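Local coordinates for lipolytic enzyme, g-d-s-l (Clostridium thermocellum, PDB 2W47), which carries a family 6 carbohydrate-binding module, a beta-sandwich domain that holds a glycan and a calcium ion, at residues R59-T64 with T92-A97. Residues are numbered along the deposited sequence; the frame is centred on the assembly and turned at random.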
ATOM      1  N   ARG A  59       3.340   4.843  -0.432  1.00  8.17           N
ATOM      2  CA  ARG A  59       3.424   6.234  -0.021  1.00  8.10           C
ATOM      3  C   ARG A  59       2.099   6.567   0.645  1.00  7.75           C
ATOM      4  O   ARG A  59       1.048   6.384   0.049  1.00  8.28           O
ATOM      5  CB  ARG A  59       3.706   7.145  -1.212  1.00  7.83           C
ATOM      6  CG  ARG A  59       3.889   8.610  -0.833  1.00  8.43           C
ATOM      7  CD  ARG A  59       4.444   9.435  -1.982  1.00  9.52           C
ATOM      8  NE  ARG A  59       4.830  10.785  -1.563  1.00 10.39           N
ATOM      9  CZ  ARG A  59       4.063  11.868  -1.677  1.00 10.91           C
ATOM     10  NH1 ARG A  59       4.514  13.051  -1.272  1.00 13.00           N
ATOM     11  NH2 ARG A  59       2.841  11.780  -2.190  1.00 10.13           N
ATOM     12  N   TYR A  60       2.149   7.051   1.886  1.00  7.77           N
ATOM     13  CA  TYR A  60       0.957   7.133   2.719  1.00  7.66           C
ATOM     14  C   TYR A  60       0.973   8.349   3.636  1.00  7.56           C
ATOM     15  O   TYR A  60       2.033   8.927   3.894  1.00  7.82           O
ATOM     16  CB  TYR A  60       0.816   5.845   3.549  1.00  7.74           C
ATOM     17  CG  TYR A  60       1.655   5.857   4.802  1.00  7.26           C
ATOM     18  CD1 TYR A  60       1.100   6.241   6.017  1.00  7.43           C
ATOM     19  CD2 TYR A  60       3.000   5.504   4.771  1.00  7.76           C
ATOM     20  CE1 TYR A  60       1.858   6.273   7.174  1.00  8.05           C
ATOM     21  CE2 TYR A  60       3.775   5.536   5.937  1.00  8.16           C
ATOM     22  CZ  TYR A  60       3.184   5.919   7.121  1.00  8.36           C
ATOM     23  OH  TYR A  60       3.921   5.970   8.286  1.00  9.19           O
ATOM     24  N   ALA A  61      -0.205   8.723   4.130  1.00  7.79           N
ATOM     25  CA  ALA A  61      -0.316   9.741   5.158  1.00  7.55           C
ATOM     26  C   ALA A  61      -1.152   9.212   6.297  1.00  7.96           C
ATOM     27  O   ALA A  61      -2.089   8.450   6.092  1.00  8.20           O
ATOM     28  CB  ALA A  61      -0.915  11.032   4.594  1.00  7.96           C
ATOM     29  N   ASN A  62      -0.805   9.620   7.513  1.00  7.80           N
ATOM     30  CA  ASN A  62      -1.575   9.269   8.700  1.00  8.35           C
ATOM     31  C   ASN A  62      -1.531  10.460   9.640  1.00  8.76           C
ATOM     32  O   ASN A  62      -0.561  10.650  10.387  1.00  8.76           O
ATOM     33  CB  ASN A  62      -1.033   7.996   9.357  1.00  8.14           C
ATOM     34  CG  ASN A  62      -1.794   7.613  10.611  1.00  7.75           C
ATOM     35  OD1 ASN A  62      -2.732   8.307  11.006  1.00  8.05           O
ATOM     36  ND2 ASN A  62      -1.375   6.529  11.261  1.00  9.09           N
ATOM     37  N   GLY A  63      -2.592  11.260   9.596  1.00  9.14           N
ATOM     38  CA  GLY A  63      -2.658  12.491  10.377  1.00 10.24           C
ATOM     39  C   GLY A  63      -3.230  12.298  11.764  1.00 11.20           C
ATOM     40  O   GLY A  63      -3.579  13.269  12.425  1.00 12.80           O
ATOM     41  N   THR A  64      -3.330  11.045  12.201  1.00 10.94           N
ATOM     42  CA  THR A  64      -3.666  10.752  13.591  1.00 11.74           C
ATOM     43  C   THR A  64      -2.400  10.328  14.320  1.00 12.43           C
ATOM     44  O   THR A  64      -1.381  10.031  13.702  1.00 12.97           O
ATOM     45  CB  THR A  64      -4.727   9.636  13.734  1.00 11.71           C
ATOM     46  OG1 THR A  64      -4.116   8.352  13.546  1.00 11.64           O
ATOM     47  CG2 THR A  64      -5.891   9.823  12.747  1.00 12.06           C
ATOM     48  N   THR A  92      -1.215  16.087   5.299  1.00 10.48           N
ATOM     49  CA  THR A  92      -0.518  16.568   4.107  1.00 10.73           C
ATOM     50  C   THR A  92       0.973  16.196   4.113  1.00 10.56           C
ATOM     51  O   THR A  92       1.734  16.625   3.241  1.00 10.86           O
ATOM     52  CB  THR A  92      -0.669  18.095   3.971  1.00 10.89           C
ATOM     53  OG1 THR A  92      -0.225  18.714   5.187  1.00 12.35           O
ATOM     54  CG2 THR A  92      -2.122  18.472   3.713  1.00 11.33           C
ATOM     55  N   THR A  93       1.379  15.394   5.101  1.00 10.47           N
ATOM     56  CA  THR A  93       2.729  14.864   5.153  1.00 10.17           C
ATOM     57  C   THR A  93       2.707  13.391   4.775  1.00  9.99           C
ATOM     58  O   THR A  93       2.049  12.581   5.429  1.00 10.27           O
ATOM     59  CB  THR A  93       3.369  15.059   6.534  1.00 10.28           C
ATOM     60  OG1 THR A  93       3.409  16.462   6.814  1.00 11.22           O
ATOM     61  CG2 THR A  93       4.788  14.515   6.538  1.00 10.56           C
ATOM     62  N   TRP A  94       3.408  13.073   3.694  1.00  9.71           N
ATOM     63  CA  TRP A  94       3.371  11.752   3.098  1.00 10.13           C
ATOM     64  C   TRP A  94       4.720  11.081   3.270  1.00 10.48           C
ATOM     65  O   TRP A  94       5.754  11.626   2.861  1.00 11.76           O
ATOM     66  CB  TRP A  94       3.017  11.844   1.614  1.00  9.57           C
ATOM     67  CG  TRP A  94       1.701  12.502   1.347  1.00  9.28           C
ATOM     68  CD1 TRP A  94       1.449  13.854   1.305  1.00  8.73           C
ATOM     69  CD2 TRP A  94       0.445  11.855   1.077  1.00  8.62           C
ATOM     70  NE1 TRP A  94       0.119  14.080   1.024  1.00  9.58           N
ATOM     71  CE2 TRP A  94      -0.515  12.872   0.884  1.00  8.12           C
ATOM     72  CE3 TRP A  94       0.037  10.515   0.985  1.00  7.33           C
ATOM     73  CZ2 TRP A  94      -1.856  12.590   0.597  1.00  8.90           C
ATOM     74  CZ3 TRP A  94      -1.307  10.239   0.707  1.00  8.53           C
ATOM     75  CH2 TRP A  94      -2.228  11.273   0.517  1.00  8.85           C
ATOM     76  N   ASN A  95       4.703   9.905   3.882  1.00  9.85           N
ATOM     77  CA  ASN A  95       5.918   9.136   4.115  1.00 10.33           C
ATOM     78  C   ASN A  95       5.821   7.801   3.395  1.00 10.03           C
ATOM     79  O   ASN A  95       4.835   7.534   2.700  1.00  9.69           O
ATOM     80  CB  ASN A  95       6.142   8.939   5.618  1.00 11.10           C
ATOM     81  CG  ASN A  95       6.489  10.233   6.339  1.00 12.67           C
ATOM     82  OD1 ASN A  95       6.812  11.251   5.717  1.00 15.46           O
ATOM     83  ND2 ASN A  95       6.430  10.193   7.665  1.00 15.68           N
ATOM     84  N   GLU A  96       6.849   6.976   3.539  1.00  9.99           N
ATOM     85  CA  GLU A  96       6.887   5.661   2.919  1.00 10.64           C
ATOM     86  C   GLU A  96       6.874   4.568   3.981  1.00  9.92           C
ATOM     87  O   GLU A  96       7.458   4.733   5.052  1.00  9.98           O
ATOM     88  CB  GLU A  96       8.156   5.503   2.088  1.00 10.88           C
ATOM     89  CG  GLU A  96       8.251   6.349   0.823  1.00 13.17           C
ATOM     90  CD  GLU A  96       9.536   6.062   0.043  1.00 14.05           C
ATOM     91  OE1 GLU A  96      10.584   5.816   0.673  1.00 19.76           O
ATOM     92  OE2 GLU A  96       9.507   6.093  -1.203  1.00 19.55           O
ATOM     93  N   ALA A  97       6.211   3.461   3.673  1.00  9.23           N
ATOM     94  CA  ALA A  97       6.311   2.232   4.456  1.00  9.20           C
ATOM     95  C   ALA A  97       6.424   1.097   3.464  1.00  9.57           C
ATOM     96  O   ALA A  97       5.626   1.003   2.527  1.00  9.02           O
ATOM     97  CB  ALA A  97       5.101   2.051   5.363  1.00  9.56           C
TER
HETATM   98  O   HOH W   1       6.709  12.847   0.563  1.00 27.42           O
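Trp94 lies between Ala61 and Arg59 where two antiparallel strands, 52-61 and 95-103, pair at the edge of one sheet in the beta-sandwich of this family 6 carbohydrate-binding module. Ala61 CB makes a CH-pi contact over one indole face, 3.8 Å from the centroid of the Trp94 six-membered ring. Arg59 NH2 lies over the opposite face, offset toward the rim, with guanidinium and indole planes only 14° apart. With CG anti to the backbone N (chi1 -177°) and the chain extended as far as NE, Arg59 lays its guanidinium against the Trp94 methylene; Trp94 CB sits over the centre of the guanidinium, 3.5 Å from Arg59 CZ. A water joins the two residues, accepting from Arg59 NH1 and donating to Trp94 O.

Beside Trp94, Tyr60 and Asn95 form a hydrogen-bonded antiparallel pair, with Tyr60 N to Asn95 O and Asn95 N to Tyr60 O both 2.8 Å. The Tyr60 ring rises from the other face of the sheet, opposite Arg59, and its CE2 packs 3.8 Å from Ala97 CB.

Further out, Arg59 NH2 forms a salt bridge with Asp124 and also hydrogen-bonds to Gly25 O, Trp94 NE1 hydrogen-bonds to Ala24 O, and Tyr31, a glycan-pocket residue, meets the Trp94 ring edge-to-face. The Trp94 side chain lies about 7 Å from the bound 4-deoxy-beta-L-threo-hex-4-enopyranuronic acid. Beyond the strand end, Asn62 OD1 accepts from Thr64 N, which stands above the carboxamide plane, making an Asx turn; the same oxygen separately accepts from Thr64 OG1, 2.9 Å away in that plane.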